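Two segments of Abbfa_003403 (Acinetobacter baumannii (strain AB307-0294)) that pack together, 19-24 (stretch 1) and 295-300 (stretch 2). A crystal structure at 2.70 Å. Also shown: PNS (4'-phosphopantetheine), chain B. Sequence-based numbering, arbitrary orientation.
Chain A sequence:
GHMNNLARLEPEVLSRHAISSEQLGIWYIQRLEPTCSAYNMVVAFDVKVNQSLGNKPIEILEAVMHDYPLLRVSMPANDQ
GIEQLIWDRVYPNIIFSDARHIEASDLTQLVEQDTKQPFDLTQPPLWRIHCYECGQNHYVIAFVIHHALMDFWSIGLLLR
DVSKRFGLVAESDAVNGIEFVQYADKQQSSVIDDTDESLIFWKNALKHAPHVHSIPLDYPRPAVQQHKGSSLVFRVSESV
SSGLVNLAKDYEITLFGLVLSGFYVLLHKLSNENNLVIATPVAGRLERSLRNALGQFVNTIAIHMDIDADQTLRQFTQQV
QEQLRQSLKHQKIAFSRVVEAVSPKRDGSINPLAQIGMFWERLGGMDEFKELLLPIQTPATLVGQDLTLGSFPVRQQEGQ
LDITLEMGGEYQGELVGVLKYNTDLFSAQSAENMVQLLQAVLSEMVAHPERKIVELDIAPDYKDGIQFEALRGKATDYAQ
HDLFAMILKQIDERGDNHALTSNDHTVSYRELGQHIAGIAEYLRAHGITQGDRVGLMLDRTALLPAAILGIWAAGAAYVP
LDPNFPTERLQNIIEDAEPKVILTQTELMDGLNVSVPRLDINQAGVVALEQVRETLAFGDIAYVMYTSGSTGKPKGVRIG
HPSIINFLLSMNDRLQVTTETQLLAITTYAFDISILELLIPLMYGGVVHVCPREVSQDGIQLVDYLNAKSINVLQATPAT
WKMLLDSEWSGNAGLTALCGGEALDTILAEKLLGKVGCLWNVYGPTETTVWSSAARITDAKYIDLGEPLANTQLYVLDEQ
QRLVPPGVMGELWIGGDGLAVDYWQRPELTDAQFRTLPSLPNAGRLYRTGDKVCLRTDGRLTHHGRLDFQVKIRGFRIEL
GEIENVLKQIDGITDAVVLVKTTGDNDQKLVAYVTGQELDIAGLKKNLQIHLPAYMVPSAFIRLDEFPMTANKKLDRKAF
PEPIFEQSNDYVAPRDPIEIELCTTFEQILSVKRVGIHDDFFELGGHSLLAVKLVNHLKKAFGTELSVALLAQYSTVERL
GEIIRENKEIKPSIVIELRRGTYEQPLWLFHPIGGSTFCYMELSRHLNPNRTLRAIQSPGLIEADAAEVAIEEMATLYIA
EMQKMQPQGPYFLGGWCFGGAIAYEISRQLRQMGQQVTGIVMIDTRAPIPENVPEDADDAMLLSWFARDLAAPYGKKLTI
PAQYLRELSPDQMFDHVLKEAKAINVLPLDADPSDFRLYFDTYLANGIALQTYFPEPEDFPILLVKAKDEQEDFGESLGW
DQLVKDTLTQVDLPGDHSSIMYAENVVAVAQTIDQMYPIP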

# COMPACT_ATOMS: atom_id res chain seq x y z
N ILE A 19 15.62 -12.05 25.94
CA ILE A 19 14.33 -11.37 26.09
C ILE A 19 13.26 -12.44 25.93
O ILE A 19 13.53 -13.54 25.43
CB ILE A 19 14.10 -10.23 25.07
CG1 ILE A 19 14.10 -10.77 23.64
CG2 ILE A 19 15.19 -9.19 25.16
CD1 ILE A 19 13.56 -9.76 22.63
N SER A 20 12.05 -12.13 26.39
CA SER A 20 10.91 -13.03 26.25
C SER A 20 10.26 -12.85 24.90
O SER A 20 10.46 -11.83 24.25
CB SER A 20 9.89 -12.75 27.34
OG SER A 20 9.34 -11.47 27.13
N SER A 21 9.44 -13.81 24.49
CA SER A 21 8.66 -13.64 23.26
C SER A 21 7.63 -12.49 23.35
O SER A 21 7.28 -11.87 22.33
CB SER A 21 7.95 -14.94 22.90
OG SER A 21 8.90 -15.90 22.46
N GLU A 22 7.16 -12.19 24.56
CA GLU A 22 6.24 -11.07 24.77
C GLU A 22 6.94 -9.72 24.55
O GLU A 22 6.28 -8.71 24.33
CB GLU A 22 5.65 -11.10 26.17
CG GLU A 22 4.77 -12.31 26.45
CD GLU A 22 5.56 -13.50 26.94
OE1 GLU A 22 6.74 -13.60 26.56
OE2 GLU A 22 5.03 -14.30 27.74
N GLN A 23 8.26 -9.73 24.64
CA GLN A 23 9.05 -8.53 24.45
C GLN A 23 9.49 -8.34 23.00
O GLN A 23 9.67 -7.22 22.52
CB GLN A 23 10.29 -8.59 25.35
CG GLN A 23 10.09 -8.09 26.78
CD GLN A 23 11.32 -8.32 27.61
OE1 GLN A 23 11.85 -9.43 27.66
NE2 GLN A 23 11.82 -7.27 28.24
N LEU A 24 9.69 -9.45 22.30
CA LEU A 24 10.22 -9.44 20.95
C LEU A 24 9.42 -8.56 20.01
O LEU A 24 9.98 -7.75 19.27
CB LEU A 24 10.26 -10.88 20.43
CG LEU A 24 10.44 -11.14 18.94
CD1 LEU A 24 11.72 -10.52 18.47
CD2 LEU A 24 10.44 -12.65 18.72
N GLY A 295 7.68 -6.73 34.86
CA GLY A 295 8.08 -7.24 33.56
C GLY A 295 7.02 -7.05 32.50
O GLY A 295 5.96 -6.50 32.76
N GLN A 296 7.33 -7.51 31.29
CA GLN A 296 6.40 -7.41 30.17
C GLN A 296 5.85 -8.80 29.84
O GLN A 296 6.52 -9.63 29.22
CB GLN A 296 7.10 -6.72 28.99
CG GLN A 296 6.54 -6.86 27.57
CD GLN A 296 5.05 -7.00 27.46
OE1 GLN A 296 4.29 -6.51 28.29
NE2 GLN A 296 4.61 -7.65 26.39
N PHE A 297 4.63 -9.04 30.31
CA PHE A 297 4.02 -10.38 30.32
C PHE A 297 2.77 -10.41 29.46
O PHE A 297 2.18 -11.47 29.24
CB PHE A 297 3.66 -10.80 31.75
CG PHE A 297 4.85 -10.99 32.65
CD1 PHE A 297 5.60 -12.16 32.60
CD2 PHE A 297 5.21 -10.01 33.56
CE1 PHE A 297 6.70 -12.34 33.43
CE2 PHE A 297 6.31 -10.18 34.39
CZ PHE A 297 7.06 -11.35 34.33
N VAL A 298 2.37 -9.25 28.96
CA VAL A 298 1.17 -9.10 28.16
C VAL A 298 1.33 -9.73 26.78
O VAL A 298 2.28 -9.44 26.08
CB VAL A 298 0.84 -7.61 28.00
CG1 VAL A 298 -0.03 -7.35 26.80
CG2 VAL A 298 0.20 -7.10 29.26
N ASN A 299 0.39 -10.59 26.39
CA ASN A 299 0.41 -11.21 25.07
C ASN A 299 -0.84 -10.90 24.23
O ASN A 299 -1.97 -11.00 24.69
CB ASN A 299 0.56 -12.73 25.20
CG ASN A 299 0.87 -13.41 23.86
OD1 ASN A 299 1.62 -12.89 23.02
ND2 ASN A 299 0.28 -14.59 23.66
N THR A 300 -0.63 -10.51 22.98
CA THR A 300 -1.74 -10.25 22.09
C THR A 300 -2.34 -11.58 21.62
O THR A 300 -1.61 -12.52 21.33
CB THR A 300 -1.29 -9.40 20.87
OG1 THR A 300 -0.73 -8.16 21.32
CG2 THR A 300 -2.45 -9.11 19.93
O23 PNS B . 6.58 -9.62 10.88
P24 PNS B . 7.32 -10.38 11.95
O25 PNS B . 7.52 -11.86 11.75
O27 PNS B . 6.45 -10.17 13.29
C28 PNS B . 6.14 -8.86 13.75
C29 PNS B . 5.38 -8.97 15.06
C30 PNS B . 6.30 -9.75 16.01
C31 PNS B . 4.07 -9.72 14.83
C32 PNS B . 5.05 -7.56 15.58
O33 PNS B . 4.55 -6.80 14.47
C34 PNS B . 4.06 -7.62 16.72
O35 PNS B . 4.31 -8.20 17.78
N36 PNS B . 2.89 -7.02 16.57
C37 PNS B . 1.87 -7.03 17.61
C38 PNS B . 1.58 -5.57 17.98
C39 PNS B . 1.22 -5.49 19.44
O40 PNS B . 1.77 -6.21 20.26
N41 PNS B . 0.28 -4.60 19.71
C42 PNS B . -0.29 -4.27 20.99
C43 PNS B . -1.51 -3.46 20.58
S44 PNS B . -2.92 -4.57 20.61
O HOH W 1 9.18 -10.94 30.22

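What ties the two segments together? The one direct hydrogen bond between them runs from Gln296 NE2 to Glu22 O, at 2.9 Å and with a nearly straight N-H...O angle of 171°. The Gln296 side chain can make it because its CA-to-CB bond points toward the other segment and chi1 is t (160°). Its chi2, at 32°, lies between the usual wells. In this bent shape the amide also serves its own segment: Gln296 NE2 donates to Val298 O at 3.0 Å, while Val298 N gives a weak hydrogen bond to Gln296 OE1 at 3.4 Å. The amide thus spans the backbone NH and CO of a single residue, and NE2 divides its two protons between Val298 O and the carbonyl of Glu22.

How does Glu22 fit against an irregular chain? Its CB points toward that chain, and the aliphatic part of the side chain lies along it: Glu22 CB is 3.8 Å from Val298 O, and Glu22 CG is 3.9 Å from Phe297 O and 4.4 Å from Asn299 CB. With chi1 m and chi2 p (87°), the side chain bends rather than extending fully. None of these approaches is a polar bond; they are packing contacts, and the carboxylate finds a hydrogen bond through OE2 elsewhere in the structure. Phe297 and Val298 contribute backbone carbonyls here, since their own CA-to-CB bonds point away.

Why does Gln23 fold back toward Ser20? Ser20 occupies the N-cap position, and its p rotamer (chi1 66°) places OG where it accepts a weak capping bond from Gln23 N, with Ser20 OG and Gln23 N 3.2 Å apart. In return, Gln23 OE1 accepts from Ser20 N at 3.0 Å and 174°, so each residue's backbone NH donates to the other's side chain. Gln23 reaches back with chi1 at -86° (m) and chi2 t, while NE2 is hydrogen-bonded elsewhere in the structure. The CA-to-CB bond points sideways, yet Gln23 CG still packs 3.8 Å from Gln296 CG, bringing the methylene portions of two glutamines together.

Does Ser20 also reach the other segment? Ser20 OG lies 4.0 Å from Gln296 O, too far for a direct hydrogen bond, but a water set to one side bridges the two atoms. That water donates to Gln296 O at 3.1 Å and is hydrogen-bonded to Ser20 OG, also at 3.1 Å. Gln296 is therefore linked to the first segment twice, directly through side-chain NE2 and through water at its backbone carbonyl.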